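Local coordinates for regulatory protein BLAR1 (Bacillus licheniformis, PDB 1NRF) that probably senses beta-lactam antibiotics at the cell surface through acylation of a serine in its extracellular domain and relays the signal to the cytoplasm, at residues 62-70 against 108-116; 117-128 against 142-150. All coordinates share one frame; numbering follows the deposited sequence.

Interaction 1. Residues 62-70 against 108-116; sequences ASTYKVFSA and MSSSTTWYF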
loop_
_atom_site.group_PDB
_atom_site.type_symbol
_atom_site.label_atom_id
_atom_site.label_comp_id
_atom_site.label_asym_id
_atom_site.label_seq_id
_atom_site.Cartn_x
_atom_site.Cartn_y
_atom_site.Cartn_z
ATOM N N ALA A 62 1.413 7.713 1.069
ATOM C CA ALA A 62 0.357 8.104 0.133
ATOM C C ALA A 62 -0.805 7.099 0.173
ATOM O O ALA A 62 -1.073 6.498 1.215
ATOM C CB ALA A 62 0.925 8.221 -1.280
ATOM N N SER A 63 -1.497 6.906 -0.944
ATOM C CA SER A 63 -2.613 5.959 -0.950
ATOM C C SER A 63 -2.307 4.527 -0.482
ATOM O O SER A 63 -3.238 3.758 -0.277
ATOM C CB SER A 63 -3.256 5.883 -2.331
ATOM O OG SER A 63 -4.190 6.917 -2.513
ATOM N N THR A 64 -1.036 4.152 -0.318
ATOM C CA THR A 64 -0.744 2.788 0.149
ATOM C C THR A 64 -1.236 2.617 1.577
ATOM O O THR A 64 -1.545 1.510 2.015
ATOM C CB THR A 64 0.793 2.425 0.131
ATOM O OG1 THR A 64 1.512 3.226 1.083
ATOM C CG2 THR A 64 1.367 2.614 -1.253
ATOM N N TYR A 65 -1.325 3.733 2.292
ATOM C CA TYR A 65 -1.738 3.712 3.683
ATOM C C TYR A 65 -3.242 3.448 3.906
ATOM O O TYR A 65 -3.661 3.080 5.010
ATOM C CB TYR A 65 -1.323 5.037 4.342
ATOM C CG TYR A 65 -1.676 5.094 5.795
ATOM C CD1 TYR A 65 -0.957 4.353 6.726
ATOM C CD2 TYR A 65 -2.796 5.799 6.227
ATOM C CE1 TYR A 65 -1.347 4.297 8.049
ATOM C CE2 TYR A 65 -3.201 5.758 7.550
ATOM C CZ TYR A 65 -2.473 4.998 8.458
ATOM O OH TYR A 65 -2.873 4.920 9.766
ATOM N N LYS A 66 -4.046 3.640 2.861
ATOM C CA LYS A 66 -5.491 3.428 2.944
ATOM C C LYS A 66 -5.876 2.035 3.471
ATOM O O LYS A 66 -6.943 1.851 4.062
ATOM C CB LYS A 66 -6.128 3.648 1.570
ATOM C CG LYS A 66 -6.284 5.103 1.144
ATOM C CD LYS A 66 -6.848 5.142 -0.272
ATOM C CE LYS A 66 -7.235 6.538 -0.715
ATOM N NZ LYS A 66 -6.091 7.462 -0.741
ATOM N N VAL A 67 -5.003 1.057 3.251
ATOM C CA VAL A 67 -5.237 -0.306 3.721
ATOM C C VAL A 67 -5.354 -0.310 5.246
ATOM O O VAL A 67 -6.258 -0.926 5.812
ATOM C CB VAL A 67 -4.072 -1.251 3.297
ATOM C CG1 VAL A 67 -4.248 -2.623 3.921
ATOM C CG2 VAL A 67 -4.019 -1.368 1.771
ATOM N N PHE A 68 -4.441 0.391 5.905
ATOM C CA PHE A 68 -4.452 0.442 7.358
ATOM C C PHE A 68 -5.462 1.458 7.863
ATOM O O PHE A 68 -5.990 1.322 8.961
ATOM C CB PHE A 68 -3.051 0.745 7.891
ATOM C CG PHE A 68 -2.062 -0.352 7.624
ATOM C CD1 PHE A 68 -1.417 -0.444 6.394
ATOM C CD2 PHE A 68 -1.821 -1.329 8.579
ATOM C CE1 PHE A 68 -0.547 -1.497 6.118
ATOM C CE2 PHE A 68 -0.951 -2.387 8.314
ATOM C CZ PHE A 68 -0.313 -2.469 7.078
ATOM N N SER A 69 -5.730 2.474 7.055
ATOM C CA SER A 69 -6.718 3.477 7.421
ATOM C C SER A 69 -8.060 2.750 7.505
ATOM O O SER A 69 -8.833 2.940 8.446
ATOM C CB SER A 69 -6.792 4.568 6.348
ATOM O OG SER A 69 -7.881 5.447 6.593
ATOM N N ALA A 70 -8.315 1.907 6.509
ATOM C CA ALA A 70 -9.549 1.134 6.429
ATOM C C ALA A 70 -9.691 0.150 7.592
ATOM O O ALA A 70 -10.784 -0.064 8.108
ATOM C CB ALA A 70 -9.597 0.385 5.100
ATOM N N MET A 108 -11.269 2.365 -2.398
ATOM C CA MET A 108 -9.964 1.728 -2.512
ATOM C C MET A 108 -9.518 1.635 -3.964
ATOM O O MET A 108 -8.428 2.090 -4.314
ATOM C CB MET A 108 -9.995 0.313 -1.925
ATOM C CG MET A 108 -9.702 0.244 -0.443
ATOM S SD MET A 108 -7.970 0.611 0.022
ATOM C CE MET A 108 -8.015 -0.026 1.693
ATOM N N SER A 109 -10.358 1.025 -4.799
ATOM C CA SER A 109 -10.038 0.857 -6.217
ATOM C C SER A 109 -9.729 2.196 -6.843
ATOM O O SER A 109 -8.804 2.328 -7.639
ATOM C CB SER A 109 -11.213 0.245 -6.977
ATOM O OG SER A 109 -11.773 -0.841 -6.273
ATOM N N SER A 110 -10.508 3.195 -6.462
ATOM C CA SER A 110 -10.356 4.520 -7.017
ATOM C C SER A 110 -9.472 5.461 -6.200
ATOM O O SER A 110 -9.165 6.573 -6.638
ATOM C CB SER A 110 -11.748 5.113 -7.215
ATOM O OG SER A 110 -12.513 4.256 -8.056
ATOM N N SER A 111 -9.037 5.010 -5.030
ATOM C CA SER A 111 -8.210 5.854 -4.181
ATOM C C SER A 111 -8.951 7.163 -3.935
ATOM O O SER A 111 -8.352 8.240 -3.945
ATOM C CB SER A 111 -6.860 6.152 -4.848
ATOM O OG SER A 111 -6.051 4.994 -4.917
ATOM N N THR A 112 -10.263 7.066 -3.745
ATOM C CA THR A 112 -11.076 8.245 -3.477
ATOM C C THR A 112 -10.629 8.709 -2.110
ATOM O O THR A 112 -11.103 8.228 -1.086
ATOM C CB THR A 112 -12.571 7.902 -3.451
ATOM O OG1 THR A 112 -12.972 7.454 -4.752
ATOM C CG2 THR A 112 -13.393 9.125 -3.063
ATOM N N THR A 113 -9.690 9.643 -2.121
ATOM C CA THR A 113 -9.100 10.189 -0.913
ATOM C C THR A 113 -10.066 10.755 0.106
ATOM O O THR A 113 -9.921 10.469 1.295
ATOM C CB THR A 113 -8.058 11.263 -1.271
ATOM O OG1 THR A 113 -7.016 10.662 -2.054
ATOM C CG2 THR A 113 -7.446 11.862 -0.011
ATOM N N TRP A 114 -11.053 11.540 -0.337
ATOM C CA TRP A 114 -11.992 12.138 0.613
ATOM C C TRP A 114 -12.698 11.123 1.501
ATOM O O TRP A 114 -13.009 11.413 2.654
ATOM C CB TRP A 114 -13.029 13.032 -0.097
ATOM C CG TRP A 114 -14.019 12.345 -1.020
ATOM C CD1 TRP A 114 -13.997 12.347 -2.383
ATOM C CD2 TRP A 114 -15.216 11.651 -0.640
ATOM N NE1 TRP A 114 -15.108 11.712 -2.875
ATOM C CE2 TRP A 114 -15.874 11.276 -1.827
ATOM C CE3 TRP A 114 -15.799 11.315 0.593
ATOM C CZ2 TRP A 114 -17.093 10.580 -1.825
ATOM C CZ3 TRP A 114 -17.016 10.621 0.596
ATOM C CH2 TRP A 114 -17.647 10.263 -0.609
ATOM N N TYR A 115 -12.927 9.925 0.972
ATOM C CA TYR A 115 -13.603 8.868 1.728
ATOM C C TYR A 115 -12.844 8.466 2.994
ATOM O O TYR A 115 -13.418 8.403 4.080
ATOM C CB TYR A 115 -13.800 7.639 0.840
ATOM C CG TYR A 115 -14.506 6.490 1.523
ATOM C CD1 TYR A 115 -13.839 5.678 2.435
ATOM C CD2 TYR A 115 -15.857 6.229 1.266
ATOM C CE1 TYR A 115 -14.501 4.639 3.073
ATOM C CE2 TYR A 115 -16.522 5.195 1.895
ATOM C CZ TYR A 115 -15.844 4.405 2.794
ATOM O OH TYR A 115 -16.505 3.371 3.415
ATOM N N PHE A 116 -11.556 8.181 2.844
ATOM C CA PHE A 116 -10.737 7.780 3.980
ATOM C C PHE A 116 -10.410 8.971 4.867
ATOM O O PHE A 116 -10.265 8.828 6.082
ATOM C CB PHE A 116 -9.459 7.079 3.494
ATOM C CG PHE A 116 -9.732 5.819 2.713
ATOM C CD1 PHE A 116 -10.025 5.876 1.347
ATOM C CD2 PHE A 116 -9.804 4.585 3.362
ATOM C CE1 PHE A 116 -10.394 4.722 0.645
ATOM C CE2 PHE A 116 -10.172 3.429 2.670
ATOM C CZ PHE A 116 -10.469 3.498 1.310
#
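K66, F116 and M108 form the heart of this buried contact between helix 66-76 and helices 104-110 and 113-123, which are joined through S111 and T112. The lysine's aliphatic chain passes over one face of the F116 ring in a CH-pi contact, with CG of K66 3.9 Å from the ring centroid and only 17° off its normal. Y115 covers the opposite face, while A70 CB lies at the ring's edge. K66 runs extended as far as CE and bends only at its last torsion (chi4 61°), which carries NZ back to S63, where it donates a 2.7 Å hydrogen bond to OG. From helix 104-110 M108 folds at chi2 (-70°) and sets its methyl against the backbone of helix 66-76, near K66 O and V67 CA, with CE of M108 3.8 Å from A70 CB. S111, the C-prime residue of a Schellman motif ending helix 104-110, brings its OG to 3.6 Å from OG of S63, while its hydrogen bond goes to K200. S63 and K66 fit the SxxK motif of penicillin-recognising serine enzymes, consistent with S63 being the acylated serine, and S111 and K200 border the same site.

Interaction 2. Residues 117-128 against 142-150; sequences QKLDRQIGEDHL and FSVPADYWL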
loop_
_atom_site.group_PDB
_atom_site.type_symbol
_atom_site.label_atom_id
_atom_site.label_comp_id
_atom_site.label_asym_id
_atom_site.label_seq_id
_atom_site.Cartn_x
_atom_site.Cartn_y
_atom_site.Cartn_z
ATOM N N GLN A 117 -10.315 10.150 4.260
ATOM C CA GLN A 117 -10.035 11.372 5.006
ATOM C C GLN A 117 -11.162 11.653 5.998
ATOM O O GLN A 117 -10.921 11.891 7.183
ATOM C CB GLN A 117 -9.893 12.548 4.041
ATOM C CG GLN A 117 -8.488 13.116 3.951
ATOM C CD GLN A 117 -8.336 14.099 2.806
ATOM O OE1 GLN A 117 -7.390 14.887 2.770
ATOM N NE2 GLN A 117 -9.260 14.047 1.854
ATOM N N LYS A 118 -12.397 11.628 5.513
ATOM C CA LYS A 118 -13.530 11.883 6.383
ATOM C C LYS A 118 -13.673 10.715 7.345
ATOM O O LYS A 118 -14.400 10.792 8.337
ATOM C CB LYS A 118 -14.807 12.081 5.555
ATOM C CG LYS A 118 -14.716 13.258 4.558
ATOM C CD LYS A 118 -16.082 13.901 4.227
ATOM C CE LYS A 118 -17.026 12.974 3.461
ATOM N NZ LYS A 118 -18.313 13.648 3.077
ATOM N N LEU A 119 -12.953 9.638 7.049
ATOM C CA LEU A 119 -12.967 8.437 7.878
ATOM C C LEU A 119 -11.952 8.638 8.999
ATOM O O LEU A 119 -12.192 8.260 10.145
ATOM C CB LEU A 119 -12.585 7.224 7.024
ATOM C CG LEU A 119 -13.327 5.892 7.177
ATOM C CD1 LEU A 119 -14.829 6.111 7.160
ATOM C CD2 LEU A 119 -12.911 4.963 6.044
ATOM N N ASP A 120 -10.819 9.252 8.656
ATOM C CA ASP A 120 -9.746 9.526 9.612
ATOM C C ASP A 120 -10.131 10.644 10.580
ATOM O O ASP A 120 -9.693 10.658 11.731
ATOM C CB ASP A 120 -8.452 9.917 8.869
ATOM C CG ASP A 120 -7.680 8.706 8.332
ATOM O OD1 ASP A 120 -8.211 7.574 8.380
ATOM O OD2 ASP A 120 -6.535 8.890 7.854
ATOM N N ARG A 121 -10.944 11.581 10.103
ATOM C CA ARG A 121 -11.395 12.706 10.920
ATOM C C ARG A 121 -12.404 12.276 11.979
ATOM O O ARG A 121 -12.496 12.891 13.044
ATOM C CB ARG A 121 -12.011 13.790 10.029
ATOM C CG ARG A 121 -11.000 14.521 9.145
ATOM C CD ARG A 121 -11.637 15.016 7.854
ATOM N NE ARG A 121 -10.723 15.829 7.050
ATOM C CZ ARG A 121 -10.952 16.177 5.786
ATOM N NH1 ARG A 121 -12.061 15.774 5.180
ATOM N NH2 ARG A 121 -10.089 16.948 5.138
ATOM N N GLN A 122 -13.156 11.217 11.689
ATOM C CA GLN A 122 -14.153 10.728 12.629
ATOM C C GLN A 122 -13.440 10.059 13.805
ATOM O O GLN A 122 -13.904 10.115 14.949
ATOM C CB GLN A 122 -15.097 9.734 11.937
ATOM C CG GLN A 122 -16.433 9.532 12.655
ATOM C CD GLN A 122 -17.420 8.638 11.888
ATOM O OE1 GLN A 122 -17.598 8.778 10.670
ATOM N NE2 GLN A 122 -18.075 7.727 12.608
ATOM N N ILE A 123 -12.297 9.442 13.524
ATOM C CA ILE A 123 -11.532 8.761 14.558
ATOM C C ILE A 123 -10.728 9.734 15.424
ATOM O O ILE A 123 -10.577 9.520 16.626
ATOM C CB ILE A 123 -10.606 7.695 13.927
ATOM C CG1 ILE A 123 -11.467 6.648 13.219
ATOM C CG2 ILE A 123 -9.746 7.026 14.992
ATOM C CD1 ILE A 123 -10.679 5.574 12.509
ATOM N N GLY A 124 -10.216 10.801 14.818
ATOM C CA GLY A 124 -9.456 11.784 15.577
ATOM C C GLY A 124 -7.958 11.552 15.706
ATOM O O GLY A 124 -7.488 10.412 15.692
ATOM N N GLU A 125 -7.212 12.648 15.847
ATOM C CA GLU A 125 -5.759 12.608 15.984
ATOM C C GLU A 125 -5.264 11.754 17.150
ATOM O O GLU A 125 -4.295 11.001 17.012
ATOM C CB GLU A 125 -5.204 14.025 16.148
ATOM C CG GLU A 125 -3.721 14.051 16.501
ATOM C CD GLU A 125 -3.135 15.450 16.572
ATOM O OE1 GLU A 125 -1.913 15.561 16.804
ATOM O OE2 GLU A 125 -3.892 16.432 16.395
ATOM N N ASP A 126 -5.907 11.892 18.302
ATOM C CA ASP A 126 -5.508 11.129 19.477
ATOM C C ASP A 126 -5.575 9.629 19.160
ATOM O O ASP A 126 -4.575 8.914 19.304
ATOM C CB ASP A 126 -6.408 11.484 20.670
ATOM C CG ASP A 126 -6.270 12.957 21.100
ATOM O OD1 ASP A 126 -7.020 13.399 22.001
ATOM O OD2 ASP A 126 -5.416 13.679 20.547
ATOM N N HIS A 127 -6.735 9.154 18.710
ATOM C CA HIS A 127 -6.872 7.741 18.368
ATOM C C HIS A 127 -6.021 7.379 17.148
ATOM O O HIS A 127 -5.613 6.234 16.990
ATOM C CB HIS A 127 -8.330 7.367 18.085
ATOM C CG HIS A 127 -9.232 7.465 19.278
ATOM N ND1 HIS A 127 -8.843 7.077 20.543
ATOM C CD2 HIS A 127 -10.514 7.888 19.392
ATOM C CE1 HIS A 127 -9.845 7.259 21.385
ATOM N NE2 HIS A 127 -10.871 7.749 20.712
ATOM N N LEU A 128 -5.762 8.349 16.280
ATOM C CA LEU A 128 -4.951 8.100 15.098
ATOM C C LEU A 128 -3.497 7.854 15.472
ATOM O O LEU A 128 -2.908 6.846 15.065
ATOM C CB LEU A 128 -5.036 9.277 14.133
ATOM C CG LEU A 128 -6.334 9.362 13.337
ATOM C CD1 LEU A 128 -6.467 10.730 12.675
ATOM C CD2 LEU A 128 -6.344 8.244 12.320
ATOM N N PHE A 142 3.136 12.120 12.544
ATOM C CA PHE A 142 1.794 12.595 12.181
ATOM C C PHE A 142 1.663 14.143 12.224
ATOM O O PHE A 142 2.163 14.792 13.139
ATOM C CB PHE A 142 0.802 11.921 13.152
ATOM C CG PHE A 142 -0.627 12.367 13.013
ATOM C CD1 PHE A 142 -1.615 11.448 12.687
ATOM C CD2 PHE A 142 -1.000 13.688 13.279
ATOM C CE1 PHE A 142 -2.963 11.833 12.633
ATOM C CE2 PHE A 142 -2.336 14.082 13.227
ATOM C CZ PHE A 142 -3.320 13.151 12.905
ATOM N N SER A 143 0.986 14.725 11.232
ATOM C CA SER A 143 0.792 16.178 11.182
ATOM C C SER A 143 -0.649 16.514 11.556
ATOM O O SER A 143 -0.939 16.879 12.696
ATOM C CB SER A 143 1.095 16.717 9.779
ATOM O OG SER A 143 0.199 16.188 8.814
ATOM N N VAL A 144 -1.546 16.387 10.585
ATOM C CA VAL A 144 -2.965 16.641 10.794
ATOM C C VAL A 144 -3.744 15.478 10.168
ATOM O O VAL A 144 -3.353 14.930 9.126
ATOM C CB VAL A 144 -3.402 17.991 10.167
ATOM C CG1 VAL A 144 -2.594 19.126 10.785
ATOM C CG2 VAL A 144 -3.223 17.961 8.651
ATOM N N PRO A 145 -4.852 15.080 10.804
ATOM C CA PRO A 145 -5.682 13.974 10.320
ATOM C C PRO A 145 -5.964 13.943 8.830
ATOM O O PRO A 145 -6.076 12.869 8.237
ATOM C CB PRO A 145 -6.963 14.093 11.161
ATOM C CG PRO A 145 -6.918 15.495 11.716
ATOM C CD PRO A 145 -5.469 15.723 11.976
ATOM N N ALA A 146 -6.053 15.115 8.220
ATOM C CA ALA A 146 -6.363 15.201 6.803
ATOM C C ALA A 146 -5.272 14.754 5.836
ATOM O O ALA A 146 -5.584 14.265 4.751
ATOM C CB ALA A 146 -6.803 16.618 6.461
ATOM N N ASP A 147 -4.002 14.896 6.204
ATOM C CA ASP A 147 -2.949 14.522 5.260
ATOM C C ASP A 147 -1.624 13.949 5.766
ATOM O O ASP A 147 -0.646 13.932 5.022
ATOM C CB ASP A 147 -2.649 15.727 4.352
ATOM C CG ASP A 147 -3.148 17.044 4.933
ATOM O OD1 ASP A 147 -4.381 17.240 4.991
ATOM O OD2 ASP A 147 -2.313 17.885 5.329
ATOM N N TYR A 148 -1.588 13.469 7.005
ATOM C CA TYR A 148 -0.355 12.917 7.579
ATOM C C TYR A 148 0.302 11.845 6.722
ATOM O O TYR A 148 1.521 11.668 6.762
ATOM C CB TYR A 148 -0.617 12.329 8.972
ATOM C CG TYR A 148 -1.681 11.243 9.036
ATOM C CD1 TYR A 148 -3.034 11.563 9.054
ATOM C CD2 TYR A 148 -1.326 9.894 9.128
ATOM C CE1 TYR A 148 -4.012 10.572 9.170
ATOM C CE2 TYR A 148 -2.286 8.898 9.243
ATOM C CZ TYR A 148 -3.628 9.239 9.264
ATOM O OH TYR A 148 -4.587 8.251 9.374
ATOM N N TRP A 149 -0.522 11.144 5.952
ATOM C CA TRP A 149 -0.068 10.064 5.089
ATOM C C TRP A 149 0.248 10.533 3.673
ATOM O O TRP A 149 0.516 9.717 2.784
ATOM C CB TRP A 149 -1.137 8.970 5.045
ATOM C CG TRP A 149 -2.494 9.522 4.814
ATOM C CD1 TRP A 149 -3.329 10.061 5.747
ATOM C CD2 TRP A 149 -3.146 9.679 3.551
ATOM N NE1 TRP A 149 -4.463 10.550 5.145
ATOM C CE2 TRP A 149 -4.379 10.329 3.798
ATOM C CE3 TRP A 149 -2.809 9.335 2.233
ATOM C CZ2 TRP A 149 -5.279 10.643 2.774
ATOM C CZ3 TRP A 149 -3.702 9.646 1.214
ATOM C CH2 TRP A 149 -4.924 10.295 1.491
ATOM N N LEU A 150 0.214 11.845 3.466
ATOM C CA LEU A 150 0.494 12.425 2.158
ATOM C C LEU A 150 1.505 13.555 2.191
ATOM O O LEU A 150 2.298 13.703 1.263
ATOM C CB LEU A 150 -0.797 12.943 1.515
ATOM C CG LEU A 150 -1.606 12.008 0.613
ATOM C CD1 LEU A 150 -2.926 12.673 0.233
ATOM C CD2 LEU A 150 -0.800 11.666 -0.647
HETATM O O HOH W 1 -7.141 11.034 6.351
#
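With CG of Y148 placed between its own backbone N and carbonyl carbon (chi1 57°), the phenol reaches across to D120, whose CG lies beside the backbone N (chi1 -80°). The Y148 hydroxyl donates to OD2 of D120 over 2.6 Å, coming from above the carboxylate, 62° out of that plane. A water donates to the same OD2 and to P145 O, and, in the W149 conformer described here, accepts from the indole NE1 of W149, 3.0 Å away. OD2 thus takes two hydrogen bonds, and because OD1 is hydrogen-bonded to S69 OG, the buried carboxylate is held at both oxygens; this would be expected to favour its charged form.

Beyond this polar knot the contact becomes apolar. L128 crosses F142, P145 and Y148 at about right angles: its CB packs 3.6 Å from CE1 of F142, its CD1 lies 3.7 Å from CB of P145, and its CD2 approaches the phenol. The extended E125 side chain crosses the F142 ring obliquely, CG of E125 3.6 Å from CE2 of F142, with its carboxylate in a salt bridge to R129. CE1 of F142 lies over the rim of one face of the Y148 ring and CD1 of W149 over the centre of the other. Toward the surface, R121 extends its guanidinium until NH2 comes 3.6 Å from A146 CB.

The loop of 142-150, lying between helices 125-134 and 158-170, is thus fastened across the junction of helices 113-123 and 125-134, while L128 also meets L72 and W149 meets K66 on helix 66-76.

Overall arrangement
Interaction 1 closes before interaction 2 opens along the chain, and their centres lie 12 Å apart on the same side of the chain's centre. Helix 113-123 serves both: its first turn faces helix 66-76, and its later turns meet the loop of 142-150. The two contacts touch directly, through the S69-D120 pair that bridges them and through W149, which in the conformer described here packs on T113 and on the backbone of A62. Both belong to the helical part of the penicillin-binding sensor domain, beside the mixed sheet that carries K200. Interaction 1 holds the presumed acylation site, and interaction 2 joins the helices to a loop whose tryptophan comes within about 5 Å, side chain to side chain, of S63.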